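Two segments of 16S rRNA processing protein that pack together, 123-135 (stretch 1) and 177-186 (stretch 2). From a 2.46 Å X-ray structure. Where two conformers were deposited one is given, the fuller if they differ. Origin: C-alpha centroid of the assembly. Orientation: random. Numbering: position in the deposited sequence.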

# COMPACT_ATOMS: atom_id res chain seq x y z
N VAL A 123 6.30 -9.28 -14.02
CA VAL A 123 5.57 -8.17 -13.42
C VAL A 123 5.19 -7.18 -14.52
O VAL A 123 6.04 -6.64 -15.19
CB VAL A 123 6.46 -7.47 -12.39
CG1 VAL A 123 5.83 -6.15 -11.89
CG2 VAL A 123 6.74 -8.43 -11.25
N ILE A 124 3.91 -6.95 -14.70
CA ILE A 124 3.39 -6.17 -15.81
C ILE A 124 2.41 -5.12 -15.30
O ILE A 124 1.50 -5.47 -14.55
CB ILE A 124 2.67 -7.08 -16.77
CG1 ILE A 124 3.66 -8.14 -17.32
CG2 ILE A 124 2.05 -6.29 -17.92
CD1 ILE A 124 2.98 -9.34 -17.85
N ASP A 125 2.61 -3.86 -15.71
CA ASP A 125 1.90 -2.71 -15.15
C ASP A 125 0.58 -2.51 -15.85
O ASP A 125 0.32 -3.16 -16.83
CB ASP A 125 2.76 -1.40 -15.18
CG ASP A 125 3.05 -0.88 -16.56
OD1 ASP A 125 2.36 -1.29 -17.50
OD2 ASP A 125 3.97 -0.05 -16.73
N GLN A 126 -0.25 -1.57 -15.36
CA GLN A 126 -1.58 -1.49 -15.93
C GLN A 126 -1.58 -1.14 -17.41
O GLN A 126 -2.51 -1.52 -18.08
CB GLN A 126 -2.57 -0.67 -15.07
CG GLN A 126 -3.42 -1.59 -14.16
CD GLN A 126 -4.54 -0.85 -13.48
OE1 GLN A 126 -4.32 0.20 -12.86
NE2 GLN A 126 -5.77 -1.38 -13.61
N GLY A 127 -0.51 -0.52 -17.92
CA GLY A 127 -0.36 -0.27 -19.35
C GLY A 127 0.23 -1.43 -20.14
O GLY A 127 0.55 -1.24 -21.29
N ARG A 128 0.41 -2.60 -19.53
CA ARG A 128 0.91 -3.78 -20.22
C ARG A 128 2.44 -3.88 -20.38
O ARG A 128 2.95 -4.86 -20.90
CB ARG A 128 0.23 -3.91 -21.59
N GLN A 129 3.17 -2.89 -19.88
CA GLN A 129 4.62 -2.90 -19.88
C GLN A 129 5.18 -3.93 -18.92
O GLN A 129 4.75 -4.01 -17.80
CB GLN A 129 5.15 -1.50 -19.50
CG GLN A 129 4.62 -0.36 -20.39
CD GLN A 129 5.27 1.00 -20.09
OE1 GLN A 129 5.86 1.60 -20.98
NE2 GLN A 129 5.14 1.48 -18.85
N LEU A 130 6.15 -4.71 -19.37
CA LEU A 130 6.85 -5.68 -18.54
C LEU A 130 7.94 -4.96 -17.82
O LEU A 130 8.90 -4.50 -18.44
CB LEU A 130 7.47 -6.79 -19.40
CG LEU A 130 8.37 -7.80 -18.66
CD1 LEU A 130 7.61 -8.60 -17.62
CD2 LEU A 130 9.01 -8.73 -19.62
N LEU A 131 7.80 -4.86 -16.51
CA LEU A 131 8.82 -4.24 -15.66
C LEU A 131 9.94 -5.20 -15.33
O LEU A 131 11.02 -4.78 -14.97
CB LEU A 131 8.20 -3.81 -14.35
CG LEU A 131 6.93 -2.95 -14.41
CD1 LEU A 131 6.52 -2.47 -13.01
CD2 LEU A 131 7.13 -1.75 -15.33
N GLY A 132 9.69 -6.50 -15.41
CA GLY A 132 10.74 -7.43 -15.03
C GLY A 132 10.19 -8.66 -14.36
O GLY A 132 9.02 -8.93 -14.48
N VAL A 133 11.07 -9.42 -13.70
CA VAL A 133 10.66 -10.60 -12.94
C VAL A 133 10.99 -10.37 -11.49
O VAL A 133 11.96 -9.70 -11.16
CB VAL A 133 11.38 -11.93 -13.39
CG1 VAL A 133 10.86 -12.44 -14.73
CG2 VAL A 133 12.85 -11.76 -13.49
N ILE A 134 10.19 -10.93 -10.61
CA ILE A 134 10.47 -10.89 -9.19
C ILE A 134 11.66 -11.79 -8.96
O ILE A 134 11.65 -12.97 -9.30
CB ILE A 134 9.26 -11.38 -8.38
CG1 ILE A 134 8.13 -10.36 -8.46
CG2 ILE A 134 9.62 -11.58 -6.92
CD1 ILE A 134 6.81 -10.89 -8.09
N ASP A 135 12.70 -11.20 -8.40
CA ASP A 135 13.91 -11.91 -8.09
C ASP A 135 13.79 -12.48 -6.69
O ASP A 135 14.14 -13.63 -6.46
CB ASP A 135 15.10 -10.95 -8.15
CG ASP A 135 16.41 -11.65 -7.91
OD1 ASP A 135 16.91 -12.26 -8.86
OD2 ASP A 135 16.93 -11.58 -6.79
N GLY A 177 2.51 -17.53 -14.78
CA GLY A 177 3.78 -16.87 -14.45
C GLY A 177 3.69 -15.35 -14.55
O GLY A 177 4.68 -14.69 -14.82
N GLU A 178 2.51 -14.79 -14.30
CA GLU A 178 2.31 -13.38 -14.49
C GLU A 178 1.68 -12.71 -13.30
O GLU A 178 0.89 -13.28 -12.60
CB GLU A 178 1.44 -13.14 -15.72
CG GLU A 178 2.23 -13.23 -17.01
CD GLU A 178 1.35 -13.23 -18.29
OE1 GLU A 178 0.08 -13.32 -18.22
OE2 GLU A 178 1.98 -13.12 -19.38
N MSE A 179 2.02 -11.45 -13.13
CA MSE A 179 1.43 -10.62 -12.12
C MSE A 179 1.08 -9.26 -12.71
O MSE A 179 1.86 -8.67 -13.48
CB MSE A 179 2.40 -10.44 -10.98
CG MSE A 179 1.80 -9.65 -9.90
SE MSE A 179 3.15 -9.04 -8.60
CE MSE A 179 3.20 -10.60 -7.25
N ARG A 180 -0.12 -8.77 -12.40
CA ARG A 180 -0.52 -7.47 -12.87
C ARG A 180 -0.45 -6.52 -11.68
O ARG A 180 -0.98 -6.85 -10.61
CB ARG A 180 -1.89 -7.52 -13.44
CG ARG A 180 -2.51 -6.19 -13.72
CD ARG A 180 -1.98 -5.55 -14.97
NE ARG A 180 -2.59 -6.16 -16.15
CZ ARG A 180 -2.23 -5.89 -17.41
NH1 ARG A 180 -1.30 -5.01 -17.68
NH2 ARG A 180 -2.84 -6.53 -18.41
N VAL A 181 0.21 -5.37 -11.90
CA VAL A 181 0.45 -4.37 -10.87
C VAL A 181 0.06 -3.01 -11.34
O VAL A 181 -0.04 -2.75 -12.55
CB VAL A 181 1.90 -4.30 -10.41
CG1 VAL A 181 2.33 -5.68 -9.90
CG2 VAL A 181 2.81 -3.83 -11.52
N ASP A 182 -0.22 -2.15 -10.36
CA ASP A 182 -0.42 -0.75 -10.60
C ASP A 182 0.75 -0.07 -9.98
O ASP A 182 0.92 -0.11 -8.76
CB ASP A 182 -1.72 -0.25 -9.98
CG ASP A 182 -2.01 1.18 -10.33
OD1 ASP A 182 -1.55 1.68 -11.37
OD2 ASP A 182 -2.78 1.80 -9.57
N TRP A 183 1.59 0.47 -10.84
CA TRP A 183 2.86 1.05 -10.45
C TRP A 183 3.35 1.98 -11.55
O TRP A 183 3.21 1.68 -12.72
CB TRP A 183 3.92 -0.02 -10.16
CG TRP A 183 5.07 0.52 -9.36
CD1 TRP A 183 6.32 0.79 -9.81
CD2 TRP A 183 5.04 0.91 -7.98
NE1 TRP A 183 7.08 1.30 -8.79
CE2 TRP A 183 6.31 1.40 -7.66
CE3 TRP A 183 4.06 0.87 -6.98
CZ2 TRP A 183 6.63 1.84 -6.40
CZ3 TRP A 183 4.37 1.30 -5.74
CH2 TRP A 183 5.66 1.77 -5.45
N ASP A 184 3.91 3.11 -11.15
CA ASP A 184 4.43 4.08 -12.09
C ASP A 184 5.87 3.66 -12.42
O ASP A 184 6.74 3.59 -11.55
CB ASP A 184 4.36 5.45 -11.44
CG ASP A 184 4.99 6.52 -12.25
OD1 ASP A 184 5.65 6.19 -13.26
OD2 ASP A 184 4.84 7.69 -11.85
N ALA A 185 6.12 3.34 -13.69
CA ALA A 185 7.43 2.86 -14.08
C ALA A 185 8.46 3.97 -13.99
O ALA A 185 9.64 3.69 -13.70
CB ALA A 185 7.40 2.27 -15.45
N ASP A 186 8.06 5.24 -14.15
CA ASP A 186 9.01 6.35 -13.87
C ASP A 186 9.43 6.41 -12.42
O ASP A 186 10.51 6.83 -12.13
CB ASP A 186 8.48 7.72 -14.26
CG ASP A 186 8.14 7.82 -15.72
OD1 ASP A 186 8.66 7.05 -16.54
OD2 ASP A 186 7.32 8.68 -16.06

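The most distinctive feature of this contact is the side chain of Arg 180, which reaches across from its own strand to bind the type I turn from Asp 125 to Arg 128. With chi1 at t and chi2 and chi3 both at p, it brings NH1 to 2.6 Å from Asp 125 O, a hydrogen bond made near the guanidinium plane. That carbonyl also accepts the backbone bond closing the turn (Arg 128 N to Asp 125 O, 2.8 Å), so one oxygen serves both the turn and the partner strand.

The strands run parallel. Ile 124 supplies both of the backbone hydrogen bonds between them: its N donates to Met 179 O (2.9 Å), and its O accepts from Val 181 N (2.9 Å). Two CA-H...O contacts supplement them, Arg 180 CA to Ile 124 O (3.3 Å) and Asp 125 CA to Val 181 O (3.2 Å).

Ile 124 and Arg 180 share one sheet face, where Ile 124 CG2 lies 3.6 Å from Arg 180 NH1; the long aliphatic part of the arginine lets its charged end reach the turn. The other face carries Val 123, Met 179 and Val 181, all buried. Val 123 CG1 meets Val 181 CG2 at 3.8 Å, while Leu 131 CD1 approaches the same CG2 at 4.2 Å. Compact branched side chains suit this close packing. Met 179, present as selenomethionine, reaches further, placing CE 3.7 Å from Ile 134 CD1.

Beyond the strand, Ala 185 points toward stretch 1 and sets its small CB 4.0 Å from Leu 131 CD2. Nearby, the buried carboxylate of Asp 125 is satisfied within its own stretch, OD1 accepting from Gln 129 N (3.0 Å) and OD2 from Gln 129 NE2 (2.9 Å). In all, the contact buries 673 Å², summed over both sides.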